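Local structure of acyltransferase (Streptococcus pneumoniae, 5UG1) at residues A[57-62]-A[88-93]. The protein probably transfers acetyl groups onto peptidoglycan as the catalytic domain of the O-acetyltransferase OatA. Numbering follows the deposited sequence.
Sequences TVVIAT and ILVTPY
With CG1 anti to the backbone N in Val59 (chi1 -172°), and CG1 of Val90 likewise anti to its backbone N (chi1 -159°), which sets CG2 anti to the carbonyl carbon, the two valine side chains cross obliquely, Val59 CG1 lying 3.6 Å from Val90 CG2. They lie on adjacent parallel strands of the central sheet of this atypical alpha/beta hydrolase fold, the first and last elements of a beta-alpha-beta unit whose crossover is helix 70-80. The pairing is held by a short, regular ladder. Val58 O accepts the N-H of Ile88 over 2.7 Å, nearly along its C=O axis. Ile60 then uses both its polar backbone atoms: its N gives a nearly straight bond to Ile88 O at 2.9 Å, and its O receives Val90 N at 3.0 Å, in the carbonyl plane. To the hydrogen bond from Ile60 N, Val59 CA adds a longer, more bent CA-H...O contact with Ile88 O.

On the face of Val59 and Ile88, helix 150-171 covers Thr57, Ala61 and Ile88, and Trp127 of helix 127-132 lies against Val90. There Ile88, its CG1 anti to the carbonyl carbon and chi2 extended (177°), carries CD1 back to Thr57 CG2, 4.2 Å away, while its CG2 branch rests against Val59 CG1. On the other face Ile60 and Leu89 meet more loosely, Leu89 CD2 lying 4.3 Å from Ile60 CB, and both pack on Trp74 of the crossover helix. Beyond this pairing the strands part: Thr62, whose OG1 is bonded to Thr38, lies about 8 Å by its side chain from the bound methanesulfonic acid, placing the carboxy-terminal end of strand 57-61 near the active site. Just before that divergence, Val90 CG2 also touches the CB methyl of Ala61 at 3.6 Å.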
ATOM      1  N   THR A  57       8.757   4.022   9.471  1.00 19.89           N
ATOM      2  CA  THR A  57       7.985   3.053   8.710  1.00 23.53           C
ATOM      3  C   THR A  57       7.248   3.765   7.581  1.00 22.18           C
ATOM      4  O   THR A  57       6.518   4.734   7.817  1.00 21.01           O
ATOM      5  CB  THR A  57       7.004   2.304   9.611  1.00 25.13           C
ATOM      6  OG1 THR A  57       7.695   1.853  10.783  1.00 30.16           O
ATOM      7  CG2 THR A  57       6.446   1.112   8.887  1.00 27.48           C
ATOM      8  N   VAL A  58       7.447   3.275   6.358  1.00 18.69           N
ATOM      9  CA  VAL A  58       6.867   3.839   5.144  1.00 16.90           C
ATOM     10  C   VAL A  58       5.901   2.817   4.558  1.00 18.62           C
ATOM     11  O   VAL A  58       6.270   1.657   4.329  1.00 20.19           O
ATOM     12  CB  VAL A  58       7.963   4.202   4.124  1.00 24.28           C
ATOM     13  CG1 VAL A  58       7.361   4.943   2.931  1.00 21.70           C
ATOM     14  CG2 VAL A  58       9.070   5.016   4.794  1.00 24.41           C
ATOM     15  N   VAL A  59       4.667   3.237   4.315  1.00 16.85           N
ATOM     16  CA  VAL A  59       3.666   2.379   3.697  1.00 23.21           C
ATOM     17  C   VAL A  59       3.382   2.913   2.301  1.00 20.72           C
ATOM     18  O   VAL A  59       2.935   4.056   2.146  1.00 22.38           O
ATOM     19  CB  VAL A  59       2.378   2.301   4.531  1.00 23.03           C
ATOM     20  CG1 VAL A  59       1.463   1.238   3.944  1.00 17.99           C
ATOM     21  CG2 VAL A  59       2.712   1.986   6.001  1.00 18.37           C
ATOM     22  N   ILE A  60       3.635   2.081   1.291  1.00 16.19           N
ATOM     23  CA  ILE A  60       3.398   2.423  -0.107  1.00 19.64           C
ATOM     24  C   ILE A  60       2.115   1.708  -0.516  1.00 18.77           C
ATOM     25  O   ILE A  60       2.114   0.492  -0.741  1.00 21.70           O
ATOM     26  CB  ILE A  60       4.579   2.027  -1.008  1.00 21.78           C
ATOM     27  CG1 ILE A  60       5.885   2.668  -0.529  1.00 21.63           C
ATOM     28  CG2 ILE A  60       4.287   2.394  -2.488  1.00 19.68           C
ATOM     29  CD1 ILE A  60       5.850   4.222  -0.370  1.00 17.08           C
ATOM     30  N   ALA A  61       1.013   2.450  -0.598  1.00 18.12           N
ATOM     31  CA  ALA A  61      -0.300   1.874  -0.892  1.00 18.16           C
ATOM     32  C   ALA A  61      -0.750   2.332  -2.277  1.00 27.55           C
ATOM     33  O   ALA A  61      -1.630   3.185  -2.437  1.00 19.66           O
ATOM     34  CB  ALA A  61      -1.311   2.261   0.208  1.00 19.08           C
ATOM     35  N   THR A  62      -0.120   1.748  -3.296  1.00 18.26           N
ATOM     36  CA  THR A  62      -0.324   2.110  -4.691  1.00 18.84           C
ATOM     37  C   THR A  62      -0.270   0.842  -5.534  1.00 18.93           C
ATOM     38  O   THR A  62       0.068  -0.240  -5.047  1.00 27.48           O
ATOM     39  CB  THR A  62       0.759   3.073  -5.204  1.00 24.92           C
ATOM     40  OG1 THR A  62       2.034   2.422  -5.122  1.00 25.71           O
ATOM     41  CG2 THR A  62       0.798   4.393  -4.416  1.00 18.57           C
ATOM     42  N   ILE A  88       6.514  -1.005   3.935  1.00 24.20           N
ATOM     43  CA  ILE A  88       5.393  -1.924   3.768  1.00 29.40           C
ATOM     44  C   ILE A  88       4.778  -1.699   2.391  1.00 24.86           C
ATOM     45  O   ILE A  88       4.481  -0.559   2.020  1.00 18.38           O
ATOM     46  CB  ILE A  88       4.365  -1.734   4.889  1.00 17.97           C
ATOM     47  CG1 ILE A  88       4.989  -2.203   6.195  1.00 21.35           C
ATOM     48  CG2 ILE A  88       3.080  -2.478   4.598  1.00 18.46           C
ATOM     49  CD1 ILE A  88       4.115  -1.995   7.317  1.00 27.16           C
ATOM     50  N   LEU A  89       4.600  -2.782   1.630  1.00 24.89           N
ATOM     51  CA  LEU A  89       4.028  -2.709   0.290  1.00 22.03           C
ATOM     52  C   LEU A  89       2.596  -3.236   0.324  1.00 25.16           C
ATOM     53  O   LEU A  89       2.364  -4.382   0.737  1.00 22.27           O
ATOM     54  CB  LEU A  89       4.877  -3.506  -0.703  1.00 24.07           C
ATOM     55  CG  LEU A  89       6.379  -3.207  -0.690  1.00 24.36           C
ATOM     56  CD1 LEU A  89       7.126  -4.165  -1.609  1.00 22.84           C
ATOM     57  CD2 LEU A  89       6.664  -1.756  -1.069  1.00 21.26           C
ATOM     58  N   VAL A  90       1.640  -2.414  -0.121  1.00 17.49           N
ATOM     59  CA  VAL A  90       0.235  -2.808  -0.175  1.00 18.37           C
ATOM     60  C   VAL A  90      -0.086  -3.244  -1.606  1.00 24.64           C
ATOM     61  O   VAL A  90      -0.071  -2.426  -2.536  1.00 20.21           O
ATOM     62  CB  VAL A  90      -0.687  -1.675   0.285  1.00 19.34           C
ATOM     63  CG1 VAL A  90      -2.042  -2.253   0.712  1.00 19.98           C
ATOM     64  CG2 VAL A  90      -0.055  -0.901   1.431  1.00 18.33           C
ATOM     65  N   THR A  91      -0.381  -4.534  -1.789  1.00 18.76           N
ATOM     66  CA  THR A  91      -0.606  -5.059  -3.126  1.00 18.25           C
ATOM     67  C   THR A  91      -1.903  -4.491  -3.701  1.00 23.05           C
ATOM     68  O   THR A  91      -2.854  -4.221  -2.961  1.00 21.35           O
ATOM     69  CB  THR A  91      -0.672  -6.588  -3.122  1.00 18.30           C
ATOM     70  OG1 THR A  91      -1.655  -7.032  -2.176  1.00 20.13           O
ATOM     71  CG2 THR A  91       0.716  -7.221  -2.801  1.00 18.15           C
ATOM     72  N   PRO A  92      -1.957  -4.268  -5.014  1.00 18.30           N
ATOM     73  CA  PRO A  92      -3.158  -3.693  -5.618  1.00 19.80           C
ATOM     74  C   PRO A  92      -4.170  -4.772  -5.972  1.00 23.82           C
ATOM     75  O   PRO A  92      -3.836  -5.946  -6.128  1.00 29.35           O
ATOM     76  CB  PRO A  92      -2.617  -3.008  -6.880  1.00 18.70           C
ATOM     77  CG  PRO A  92      -1.444  -3.837  -7.251  1.00 18.29           C
ATOM     78  CD  PRO A  92      -0.858  -4.393  -5.988  1.00 18.00           C
ATOM     79  N   TYR A  93      -5.429  -4.349  -6.105  1.00 24.36           N
ATOM     80  CA  TYR A  93      -6.507  -5.264  -6.476  1.00 21.28           C
ATOM     81  C   TYR A  93      -7.412  -4.626  -7.521  1.00 21.64           C
ATOM     82  O   TYR A  93      -8.092  -3.634  -7.237  1.00 20.92           O
ATOM     83  CB  TYR A  93      -7.326  -5.674  -5.253  1.00 20.20           C
ATOM     84  CG  TYR A  93      -8.493  -6.556  -5.605  1.00 30.26           C
ATOM     85  CD1 TYR A  93      -8.303  -7.886  -5.970  1.00 20.87           C
ATOM     86  CD2 TYR A  93      -9.795  -6.055  -5.587  1.00 23.87           C
ATOM     87  CE1 TYR A  93      -9.391  -8.694  -6.305  1.00 21.73           C
ATOM     88  CE2 TYR A  93     -10.877  -6.852  -5.910  1.00 30.25           C
ATOM     89  CZ  TYR A  93     -10.671  -8.168  -6.275  1.00 30.89           C
ATOM     90  OH  TYR A  93     -11.757  -8.955  -6.596  1.00 23.28           O
TER